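Local coordinates for protein muramidase (Sodiomyces alcalophilus, PDB 6ZM8) that probably cleaves peptidoglycan as a fungal lysozyme (muramidase) of glycoside hydrolase family 25, hydrolysing the glycan chains of bacterial cell walls, at residues 3-8 with 14-19. Residues are numbered along the deposited sequence; the frame is centred on the assembly and turned at random.
Sequences PGFDIS and TDFARA
Asp-6 OD2 accepts hydrogen bonds from the side-chain amides of Gln-180 and Asn-192 on one side of strand 2-7, while Phe-5 and Ile-7 leave the other side to meet residues 14-19. That meeting is apolar. The methyl CG2 of Thr-14 lies in the plane of the Phe-5 ring, at its edge, 3.8 Å from CE2. The same methyl lies over the centre of the Phe-16 ring, 3.5 Å above its plane, in the corner where the Phe-5 edge meets that face. Its place follows from the Thr-14 torsion, which sets CG2 anti to the backbone N and OG1 beside that N (chi1 -49°). Phe-5 CZ reaches Phe-16 CE1 at 3.9 Å, and the two side chains cross at a slant. Ala-19 CB touches Phe-5 CE1 at 3.9 Å. Ile-7 is extended at chi2 (-173°); Ile-7 CD1 meets Thr-14 tip to tip, 3.6 Å from OG1, and lies 3.8 Å from Phe-16 CZ. An alanine in place of Phe-5 would probably leave a gap facing Thr-14 CG2 and Ala-19 CB and rob Phe-16 of an aromatic neighbour. Asp-15 N-caps the helix, with Arg-18 N giving OD1 a nearly straight bond of 3.0 Å (169°). The contact packs helix 16-22 on the first strand of a beta-alpha-beta unit, consistent with the family's TIM-barrel clan. Strand 26-33 runs parallel beside strand 2-7, and helix 42-51 borders Ile-7 and Phe-16.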
ATOM      1  N   PRO A   3       4.616  -0.094  15.253  1.00  6.23           N
ATOM      2  CA  PRO A   3       5.337   0.738  14.292  1.00  5.81           C
ATOM      3  C   PRO A   3       5.802  -0.047  13.070  1.00  5.21           C
ATOM      4  O   PRO A   3       6.230  -1.200  13.177  1.00  5.83           O
ATOM      5  CB  PRO A   3       6.572   1.244  15.083  1.00  7.15           C
ATOM      6  CG  PRO A   3       6.594   0.465  16.332  1.00  7.77           C
ATOM      7  CD  PRO A   3       5.467  -0.435  16.406  1.00  8.02           C
ATOM      8  N   GLY A   4       5.819   0.651  11.943  1.00  5.04           N
ATOM      9  CA  GLY A   4       6.467   0.153  10.754  1.00  5.02           C
ATOM     10  C   GLY A   4       6.764   1.322   9.822  1.00  4.78           C
ATOM     11  O   GLY A   4       6.735   2.481  10.214  1.00  5.01           O
ATOM     12  N   PHE A   5       7.085   0.991   8.561  1.00  4.85           N
ATOM     13  CA  PHE A   5       7.608   2.016   7.667  1.00  4.79           C
ATOM     14  C   PHE A   5       7.413   1.559   6.215  1.00  4.51           C
ATOM     15  O   PHE A   5       6.915   0.469   5.948  1.00  4.85           O
ATOM     16  CB  PHE A   5       9.070   2.390   8.019  1.00  5.23           C
ATOM     17  CG  PHE A   5      10.142   1.363   7.752  1.00  5.35           C
ATOM     18  CD1 PHE A   5      10.257   0.191   8.502  1.00  6.21           C
ATOM     19  CD2 PHE A   5      11.099   1.602   6.779  1.00  6.01           C
ATOM     20  CE1 PHE A   5      11.296  -0.697   8.295  1.00  6.80           C
ATOM     21  CE2 PHE A   5      12.158   0.726   6.571  1.00  6.83           C
ATOM     22  CZ  PHE A   5      12.262  -0.417   7.346  1.00  6.83           C
ATOM     23  N   ASP A   6       7.796   2.432   5.284  1.00  4.73           N
ATOM     24  CA  ASP A   6       7.762   2.060   3.875  1.00  4.69           C
ATOM     25  C   ASP A   6       8.891   2.775   3.144  1.00  4.66           C
ATOM     26  O   ASP A   6       9.362   3.838   3.548  1.00  5.30           O
ATOM     27  CB  ASP A   6       6.388   2.323   3.209  1.00  4.89           C
ATOM     28  CG  ASP A   6       5.981   3.779   3.246  1.00  4.96           C
ATOM     29  OD1 ASP A   6       6.488   4.539   2.373  1.00  5.76           O
ATOM     30  OD2 ASP A   6       5.191   4.159   4.142  1.00  5.22           O
ATOM     31  N   ILE A   7       9.320   2.113   2.081  1.00  4.84           N
ATOM     32  CA  ILE A   7      10.488   2.509   1.284  1.00  5.13           C
ATOM     33  C   ILE A   7      10.228   2.198  -0.189  1.00  5.10           C
ATOM     34  O   ILE A   7       9.376   1.385  -0.564  1.00  5.38           O
ATOM     35  CB  ILE A   7      11.766   1.795   1.771  1.00  5.69           C
ATOM     36  CG1 ILE A   7      11.617   0.263   1.672  1.00  6.19           C
ATOM     37  CG2 ILE A   7      12.149   2.254   3.175  1.00  6.38           C
ATOM     38  CD1 ILE A   7      12.774  -0.506   2.284  1.00  7.13           C
ATOM     39  N   SER A   8      11.044   2.855  -1.008  1.00  5.93           N
ATOM     40  CA  SER A   8      11.056   2.659  -2.457  1.00  5.92           C
ATOM     41  C   SER A   8      12.491   2.763  -2.935  1.00  6.00           C
ATOM     42  O   SER A   8      13.439   2.857  -2.137  1.00  6.68           O
ATOM     43  CB  SER A   8      10.189   3.691  -3.155  1.00  6.83           C
ATOM     44  OG  SER A   8      10.809   4.964  -3.090  1.00  7.88           O
ATOM     45  N   THR A  14      18.796   0.742   3.638  1.00 11.59           N
ATOM     46  CA  THR A  14      17.933   0.299   4.723  1.00  9.25           C
ATOM     47  C   THR A  14      18.601  -0.863   5.433  1.00  9.60           C
ATOM     48  O   THR A  14      18.779  -1.932   4.865  1.00 11.77           O
ATOM     49  CB  THR A  14      16.517  -0.118   4.283  1.00  9.12           C
ATOM     50  OG1 THR A  14      15.945   0.881   3.439  1.00  9.34           O
ATOM     51  CG2 THR A  14      15.656  -0.348   5.487  1.00 10.22           C
ATOM     52  N   ASP A  15      19.006  -0.629   6.669  1.00  9.41           N
ATOM     53  CA  ASP A  15      19.568  -1.664   7.560  1.00 10.16           C
ATOM     54  C   ASP A  15      18.425  -2.242   8.364  1.00  8.89           C
ATOM     55  O   ASP A  15      17.913  -1.592   9.292  1.00  8.42           O
ATOM     56  CB  ASP A  15      20.641  -1.047   8.416  1.00 11.03           C
ATOM     57  CG  ASP A  15      21.267  -1.991   9.420  1.00 12.51           C
ATOM     58  OD1 ASP A  15      20.695  -3.007   9.728  1.00 12.65           O
ATOM     59  OD2 ASP A  15      22.320  -1.589   9.971  1.00 17.09           O
ATOM     60  N   PHE A  16      17.938  -3.392   7.955  1.00  9.08           N
ATOM     61  CA  PHE A  16      16.727  -3.953   8.584  1.00  8.43           C
ATOM     62  C   PHE A  16      16.978  -4.487   9.997  1.00  8.54           C
ATOM     63  O   PHE A  16      16.069  -4.508  10.797  1.00  8.65           O
ATOM     64  CB  PHE A  16      16.085  -5.019   7.697  1.00  9.01           C
ATOM     65  CG  PHE A  16      15.464  -4.442   6.457  1.00  9.71           C
ATOM     66  CD1 PHE A  16      14.158  -3.957   6.493  1.00 10.85           C
ATOM     67  CD2 PHE A  16      16.175  -4.356   5.263  1.00 11.51           C
ATOM     68  CE1 PHE A  16      13.602  -3.432   5.308  1.00 11.30           C
ATOM     69  CE2 PHE A  16      15.626  -3.862   4.098  1.00 12.42           C
ATOM     70  CZ  PHE A  16      14.347  -3.418   4.130  1.00 12.08           C
ATOM     71  N   ALA A  17      18.221  -4.903  10.300  1.00  9.57           N
ATOM     72  CA  ALA A  17      18.516  -5.261  11.692  1.00  9.93           C
ATOM     73  C   ALA A  17      18.347  -4.020  12.589  1.00  9.51           C
ATOM     74  O   ALA A  17      17.754  -4.110  13.692  1.00  9.44           O
ATOM     75  CB  ALA A  17      19.915  -5.829  11.802  1.00 12.05           C
ATOM     76  N   ARG A  18      18.860  -2.886  12.135  1.00  9.19           N
ATOM     77  CA  ARG A  18      18.700  -1.636  12.873  1.00  9.12           C
ATOM     78  C   ARG A  18      17.215  -1.255  12.994  1.00  7.88           C
ATOM     79  O   ARG A  18      16.750  -0.810  14.045  1.00  8.45           O
ATOM     80  CB  ARG A  18      19.500  -0.515  12.196  1.00 10.47           C
ATOM     81  CG  ARG A  18      19.268   0.881  12.755  1.00 12.75           C
ATOM     82  CD  ARG A  18      20.083   1.925  11.982  1.00 15.19           C
ATOM     83  NE  ARG A  18      19.545   3.271  12.238  1.00 18.51           N
ATOM     84  CZ  ARG A  18      19.953   4.399  11.673  1.00 19.65           C
ATOM     85  NH1 ARG A  18      19.337   5.540  11.965  1.00 23.52           N
ATOM     86  NH2 ARG A  18      20.930   4.357  10.780  1.00 23.16           N
ATOM     87  N   ALA A  19      16.463  -1.425  11.897  1.00  7.41           N
ATOM     88  CA  ALA A  19      15.033  -1.115  11.939  1.00  7.09           C
ATOM     89  C   ALA A  19      14.316  -2.006  12.952  1.00  6.75           C
ATOM     90  O   ALA A  19      13.443  -1.524  13.701  1.00  6.92           O
ATOM     91  CB  ALA A  19      14.444  -1.252  10.562  1.00  6.92           C
TER